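Local coordinates for vinylacetyl-CoA Delta-isomerase (Nitrosopumilus maritimus SCM1, PDB 6VJR), which probably converts 4-hydroxybutyryl-CoA to crotonyl-CoA and isomerises vinylacetyl-CoA, using FAD and a [4Fe-4S] cluster, at residues K18-F22 against G23-K27; V26-P29 against V30-P33. All coordinates share one frame; numbering follows the deposited sequence.

Interaction 1 of 2, residues K18-F22 against G23-K27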
ATOM      1  N   LYS A  18      17.440   7.020  42.322  1.00 16.85           N
ATOM      2  CA  LYS A  18      17.192   8.423  42.074  1.00 16.33           C
ATOM      3  C   LYS A  18      16.386   8.536  40.777  1.00 15.04           C
ATOM      4  O   LYS A  18      16.938   8.346  39.698  1.00 15.74           O
ATOM      5  CB  LYS A  18      18.511   9.198  41.988  1.00 16.59           C
ATOM      6  CG  LYS A  18      18.270  10.668  41.882  1.00 19.85           C
ATOM      7  CD  LYS A  18      19.519  11.518  41.694  1.00 25.53           C
ATOM      8  CE  LYS A  18      20.435  11.516  42.833  1.00 26.65           C
ATOM      9  NZ  LYS A  18      21.641  12.291  42.550  1.00 28.74           N
ATOM     10  N   VAL A  19      15.084   8.823  40.904  1.00 15.00           N
ATOM     11  CA  VAL A  19      14.169   8.855  39.766  1.00 15.14           C
ATOM     12  C   VAL A  19      13.432  10.183  39.737  1.00 14.35           C
ATOM     13  O   VAL A  19      12.711  10.509  40.675  1.00 14.62           O
ATOM     14  CB  VAL A  19      13.149   7.705  39.796  1.00 16.04           C
ATOM     15  CG1 VAL A  19      12.159   7.781  38.647  1.00 16.64           C
ATOM     16  CG2 VAL A  19      13.817   6.354  39.853  1.00 15.00           C
ATOM     17  N   TYR A  20      13.585  10.912  38.638  1.00 14.28           N
ATOM     18  CA  TYR A  20      12.842  12.152  38.453  1.00 14.36           C
ATOM     19  C   TYR A  20      11.649  11.914  37.534  1.00 13.44           C
ATOM     20  O   TYR A  20      11.830  11.380  36.447  1.00 14.26           O
ATOM     21  CB  TYR A  20      13.732  13.243  37.865  1.00 14.62           C
ATOM     22  CG  TYR A  20      14.734  13.753  38.880  1.00 15.81           C
ATOM     23  CD1 TYR A  20      14.336  14.518  39.964  1.00 17.29           C
ATOM     24  CD2 TYR A  20      16.067  13.442  38.767  1.00 17.41           C
ATOM     25  CE1 TYR A  20      15.237  14.961  40.914  1.00 17.77           C
ATOM     26  CE2 TYR A  20      16.976  13.918  39.685  1.00 19.18           C
ATOM     27  CZ  TYR A  20      16.568  14.674  40.772  1.00 18.87           C
ATOM     28  OH  TYR A  20      17.433  15.091  41.759  1.00 20.88           O
ATOM     29  N   LEU A  21      10.451  12.327  37.996  1.00 14.55           N
ATOM     30  CA  LEU A  21       9.239  12.302  37.183  1.00 15.40           C
ATOM     31  C   LEU A  21       8.426  13.540  37.513  1.00 14.30           C
ATOM     32  O   LEU A  21       8.060  13.750  38.665  1.00 15.25           O
ATOM     33  CB  LEU A  21       8.467  11.013  37.479  1.00 15.58           C
ATOM     34  CG  LEU A  21       7.071  10.886  36.859  1.00 17.95           C
ATOM     35  CD1 LEU A  21       7.055  11.125  35.368  1.00 18.22           C
ATOM     36  CD2 LEU A  21       6.566   9.506  37.172  1.00 19.42           C
ATOM     37  N   PHE A  22       8.164  14.378  36.492  1.00 14.21           N
ATOM     38  CA  PHE A  22       7.417  15.606  36.667  1.00 16.06           C
ATOM     39  C   PHE A  22       8.058  16.512  37.713  1.00 16.33           C
ATOM     40  O   PHE A  22       7.352  17.228  38.456  1.00 17.23           O
ATOM     41  CB  PHE A  22       5.959  15.326  37.045  1.00 16.67           C
ATOM     42  CG  PHE A  22       5.176  14.568  35.999  1.00 16.85           C
ATOM     43  CD1 PHE A  22       5.194  14.951  34.659  1.00 18.82           C
ATOM     44  CD2 PHE A  22       4.367  13.501  36.377  1.00 17.43           C
ATOM     45  CE1 PHE A  22       4.443  14.256  33.724  1.00 19.30           C
ATOM     46  CE2 PHE A  22       3.649  12.774  35.429  1.00 18.23           C
ATOM     47  CZ  PHE A  22       3.720  13.151  34.093  1.00 19.65           C
ATOM     48  N   GLY A  23       9.397  16.547  37.695  1.00 15.07           N
ATOM     49  CA  GLY A  23      10.158  17.463  38.522  1.00 17.22           C
ATOM     50  C   GLY A  23      10.197  17.082  40.003  1.00 17.52           C
ATOM     51  O   GLY A  23      10.510  17.940  40.828  1.00 22.37           O
ATOM     52  N   GLU A  24       9.870  15.827  40.329  1.00 17.00           N
ATOM     53  CA  GLU A  24       9.896  15.368  41.700  1.00 17.59           C
ATOM     54  C   GLU A  24      10.666  14.054  41.749  1.00 15.85           C
ATOM     55  O   GLU A  24      10.630  13.294  40.789  1.00 15.94           O
ATOM     56  CB  GLU A  24       8.478  15.136  42.198  1.00 19.41           C
ATOM     57  CG  GLU A  24       7.612  16.381  42.189  1.00 22.56           C
ATOM     58  CD  GLU A  24       7.860  17.380  43.298  1.00 26.39           C
ATOM     59  OE1 GLU A  24       7.242  18.455  43.191  1.00 29.30           O
ATOM     60  OE2 GLU A  24       8.674  17.114  44.228  1.00 31.35           O
ATOM     61  N   LEU A  25      11.364  13.833  42.870  1.00 16.35           N
ATOM     62  CA  LEU A  25      11.926  12.530  43.143  1.00 17.15           C
ATOM     63  C   LEU A  25      10.822  11.538  43.501  1.00 17.81           C
ATOM     64  O   LEU A  25       9.951  11.815  44.315  1.00 21.89           O
ATOM     65  CB  LEU A  25      12.865  12.658  44.316  1.00 19.30           C
ATOM     66  CG  LEU A  25      14.241  13.263  44.041  1.00 22.66           C
ATOM     67  CD1 LEU A  25      14.941  13.602  45.360  1.00 24.48           C
ATOM     68  CD2 LEU A  25      15.116  12.378  43.209  1.00 24.50           C
ATOM     69  N   VAL A  26      10.846  10.388  42.854  1.00 16.77           N
ATOM     70  CA  VAL A  26       9.902   9.346  43.143  1.00 17.22           C
ATOM     71  C   VAL A  26      10.507   8.497  44.259  1.00 18.30           C
ATOM     72  O   VAL A  26      11.473   7.784  44.046  1.00 20.38           O
ATOM     73  CB  VAL A  26       9.590   8.494  41.910  1.00 18.78           C
ATOM     74  CG1 VAL A  26       8.581   7.420  42.227  1.00 19.34           C
ATOM     75  CG2 VAL A  26       9.102   9.337  40.731  1.00 20.21           C
ATOM     76  N   LYS A  27       9.872   8.487  45.424  1.00 21.66           N
ATOM     77  CA  LYS A  27      10.438   7.790  46.566  1.00 24.39           C
ATOM     78  C   LYS A  27      10.238   6.281  46.452  1.00 23.78           C
ATOM     79  O   LYS A  27      11.134   5.498  46.806  1.00 25.59           O
ATOM     80  CB  LYS A  27       9.846   8.443  47.825  1.00 28.03           C
ATOM     81  CG  LYS A  27      10.241   9.917  48.025  1.00 34.08           C
ATOM     82  CD  LYS A  27      11.734  10.214  47.866  1.00 38.98           C
ATOM     83  CE  LYS A  27      12.125  11.663  48.028  1.00 43.01           C
ATOM     84  NZ  LYS A  27      11.673  12.205  49.309  1.00 47.07           N
TER
HETATM   85  O   HOH W   1      13.961   8.967  43.670  1.00 20.69           O

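Interaction 2 of 2, residues V26-P29 against V30-P33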
ATOM      1  N   VAL A  26      10.846  10.388  42.854  1.00 16.77           N
ATOM      2  CA  VAL A  26       9.902   9.346  43.143  1.00 17.22           C
ATOM      3  C   VAL A  26      10.507   8.497  44.259  1.00 18.30           C
ATOM      4  O   VAL A  26      11.473   7.784  44.046  1.00 20.38           O
ATOM      5  CB  VAL A  26       9.590   8.494  41.910  1.00 18.78           C
ATOM      6  CG1 VAL A  26       8.581   7.420  42.227  1.00 19.34           C
ATOM      7  CG2 VAL A  26       9.102   9.337  40.731  1.00 20.21           C
ATOM      8  N   LYS A  27       9.872   8.487  45.424  1.00 21.66           N
ATOM      9  CA  LYS A  27      10.438   7.790  46.566  1.00 24.39           C
ATOM     10  C   LYS A  27      10.238   6.281  46.452  1.00 23.78           C
ATOM     11  O   LYS A  27      11.134   5.498  46.806  1.00 25.59           O
ATOM     12  CB  LYS A  27       9.846   8.443  47.825  1.00 28.03           C
ATOM     13  CG  LYS A  27      10.241   9.917  48.025  1.00 34.08           C
ATOM     14  CD  LYS A  27      11.734  10.214  47.866  1.00 38.98           C
ATOM     15  CE  LYS A  27      12.125  11.663  48.028  1.00 43.01           C
ATOM     16  NZ  LYS A  27      11.673  12.205  49.309  1.00 47.07           N
ATOM     17  N   GLU A  28       9.050   5.872  46.011  1.00 22.20           N
ATOM     18  CA  GLU A  28       8.767   4.458  45.901  1.00 21.39           C
ATOM     19  C   GLU A  28       8.044   4.211  44.583  1.00 19.43           C
ATOM     20  O   GLU A  28       6.801   4.275  44.515  1.00 19.22           O
ATOM     21  CB  GLU A  28       7.931   3.992  47.084  1.00 24.08           C
ATOM     22  CG  GLU A  28       7.652   2.496  47.036  1.00 28.70           C
ATOM     23  CD  GLU A  28       8.923   1.680  46.829  1.00 31.35           C
ATOM     24  OE1 GLU A  28       9.667   1.562  47.854  1.00 27.76           O
ATOM     25  OE2 GLU A  28       9.181   1.236  45.654  1.00 32.46           O
ATOM     26  N   PRO A  29       8.777   3.836  43.510  1.00 20.48           N
ATOM     27  CA  PRO A  29       8.136   3.622  42.212  1.00 20.49           C
ATOM     28  C   PRO A  29       6.988   2.610  42.264  1.00 18.70           C
ATOM     29  O   PRO A  29       5.997   2.764  41.542  1.00 19.10           O
ATOM     30  CB  PRO A  29       9.318   3.215  41.334  1.00 21.39           C
ATOM     31  CG  PRO A  29      10.497   3.934  41.963  1.00 21.13           C
ATOM     32  CD  PRO A  29      10.251   3.678  43.431  1.00 21.92           C
ATOM     33  N   VAL A  30       7.098   1.590  43.127  1.00 18.41           N
ATOM     34  CA  VAL A  30       6.105   0.518  43.179  1.00 19.89           C
ATOM     35  C   VAL A  30       4.740   1.088  43.540  1.00 19.92           C
ATOM     36  O   VAL A  30       3.714   0.500  43.211  1.00 21.50           O
ATOM     37  CB  VAL A  30       6.497  -0.580  44.191  1.00 22.94           C
ATOM     38  CG1 VAL A  30       5.426  -1.652  44.331  1.00 27.10           C
ATOM     39  CG2 VAL A  30       7.794  -1.247  43.823  1.00 24.99           C
ATOM     40  N   ASP A  31       4.737   2.192  44.295  1.00 19.11           N
ATOM     41  CA  ASP A  31       3.502   2.796  44.751  1.00 21.34           C
ATOM     42  C   ASP A  31       3.064   3.982  43.894  1.00 20.00           C
ATOM     43  O   ASP A  31       2.079   4.640  44.228  1.00 22.37           O
ATOM     44  CB  ASP A  31       3.694   3.222  46.189  1.00 24.37           C
ATOM     45  CG  ASP A  31       3.813   2.083  47.188  1.00 27.99           C
ATOM     46  OD1 ASP A  31       3.362   0.969  46.877  1.00 31.82           O
ATOM     47  OD2 ASP A  31       4.383   2.338  48.259  1.00 36.16           O
ATOM     48  N   HIS A  32       3.782   4.287  42.823  1.00 17.53           N
ATOM     49  CA  HIS A  32       3.417   5.428  41.996  1.00 17.15           C
ATOM     50  C   HIS A  32       2.452   4.937  40.927  1.00 15.88           C
ATOM     51  O   HIS A  32       2.796   4.055  40.140  1.00 16.04           O
ATOM     52  CB  HIS A  32       4.638   6.074  41.359  1.00 17.52           C
ATOM     53  CG  HIS A  32       4.369   7.390  40.716  1.00 17.94           C
ATOM     54  ND1 HIS A  32       3.490   7.582  39.686  1.00 18.30           N
ATOM     55  CD2 HIS A  32       4.874   8.594  41.042  1.00 20.07           C
ATOM     56  CE1 HIS A  32       3.503   8.877  39.372  1.00 18.96           C
ATOM     57  NE2 HIS A  32       4.350   9.508  40.191  1.00 20.33           N
ATOM     58  N   PRO A  33       1.224   5.491  40.826  1.00 16.67           N
ATOM     59  CA  PRO A  33       0.247   4.968  39.872  1.00 18.55           C
ATOM     60  C   PRO A  33       0.634   5.046  38.396  1.00 16.97           C
ATOM     61  O   PRO A  33       0.100   4.310  37.577  1.00 16.89           O
ATOM     62  CB  PRO A  33      -0.999   5.814  40.085  1.00 20.74           C
ATOM     63  CG  PRO A  33      -0.671   6.824  41.128  1.00 21.33           C
ATOM     64  CD  PRO A  33       0.714   6.599  41.643  1.00 18.27           C
TER

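Interaction 1 of 2, residues K18-F22 against G23-K27
Gly23 follows Phe22 at the tip of a two-residue beta hairpin, a type I' turn running from Leu21 to Glu24. Both tip residues have positive phi (57° and 74°), a combination that glycine adopts readily at the second of them. Glu24 then pairs with Leu21 through two backbone hydrogen bonds. Glu24 N gives the longer and more bent one to Leu21 O (3.2 Å); Leu21 N returns a straighter one to Glu24 O (3.0 Å). Leu25 faces Tyr20 in the next, non-hydrogen-bonded pair. Its CD2 sits over one face of the tyrosine ring, 3.9 Å from the centroid of the Tyr20 ring, in a CH-pi contact that comes closest at CE1. With CG of each anti to its own carbonyl carbon (chi1 -72° for Tyr20), the two side chains lie side by side and point the same way, which lays the CD2 methyl on the ring; Lys18 CG touches the same methyl. Val26 continues the pairing, its N bonded to Val19 O at 2.9 Å. Its CG2 turns back against the first strand, 3.7 Å from Leu21 CB and 4.0 Å from Val19 CG1. A water bridges Val19 N and Val26 O, standing in for the second direct bond of this pair. Beyond the hairpin, strand 19-21 runs parallel to strand 224-228, with backbone bonds from Lys18 and Tyr20 to Tyr226 and from Tyr20 to Tyr228. Asp396 of the second subunit, on its helix 394-397, accepts hydrogen bonds from Phe22 N and Gly23 N, anchoring the turn at the subunit interface.

Interaction 2 of 2, residues V26-P29 against V30-P33
Asp31 N bonds back to Glu28 O (2.9 Å) and His32 N to Pro29 O (3.0 Å), two successive i to i+3 bonds, the pattern of a 3-10 turn. Glu28 also uses its side chain: CG is anti to the backbone N (chi1 -178°), and a bend at chi2 (51°) swings the carboxylate beside Val30. There OE2 receives Val30 N at 3.3 Å on its anti lone pair and meets Val30 CG2 at 3.4 Å, while OE1 takes Gly14 N. Asp31 crosses the glutamate obliquely, with OD2 3.5 Å from Glu28 CG. Its carboxylate plane is steeply inclined to that of Glu28, and Asp31 OD1 forms a salt bridge with Arg13, which probably eases the nearness of two acidic groups. With an alanine at Glu28, Val30 N and Gly14 N would probably both lose this acceptor, leaving the turn tied to the Arg13 region by the Asp31 salt bridge. Farther on, His32 CD2 approaches Val26 CG1 at 4.1 Å, the two side chains crossing nearly at right angles; His32 ND1 bonds Met34 N. This is a short 3-10 turn between strand 24-25 and helix 36-51, the backbone N-H of Val30, the first after Pro29, bonded to the Glu28 side chain.

In the fold
Val26 joins the two contacts: one methyl packs into the hairpin of interaction 1, the other faces His32 of interaction 2. Their centres are 9 Å apart, and they also meet directly where Leu21 CD2 packs against His32 NE2 at 3.7 Å. The chain thus leaves the hairpin, passes through the 3-10 turn and brings His32 back against Leu21 on strand 19-21, the first strand of the hairpin. Both lie well out from the centre of the chain, about 24 and 23 Å. Neither contact forms part of the FAD or cluster pocket: the side chain of Val19 is about 11 Å from that of Gln187, which binds FAD, and the side chain of His32 is about 9 Å from a bound sodium ion.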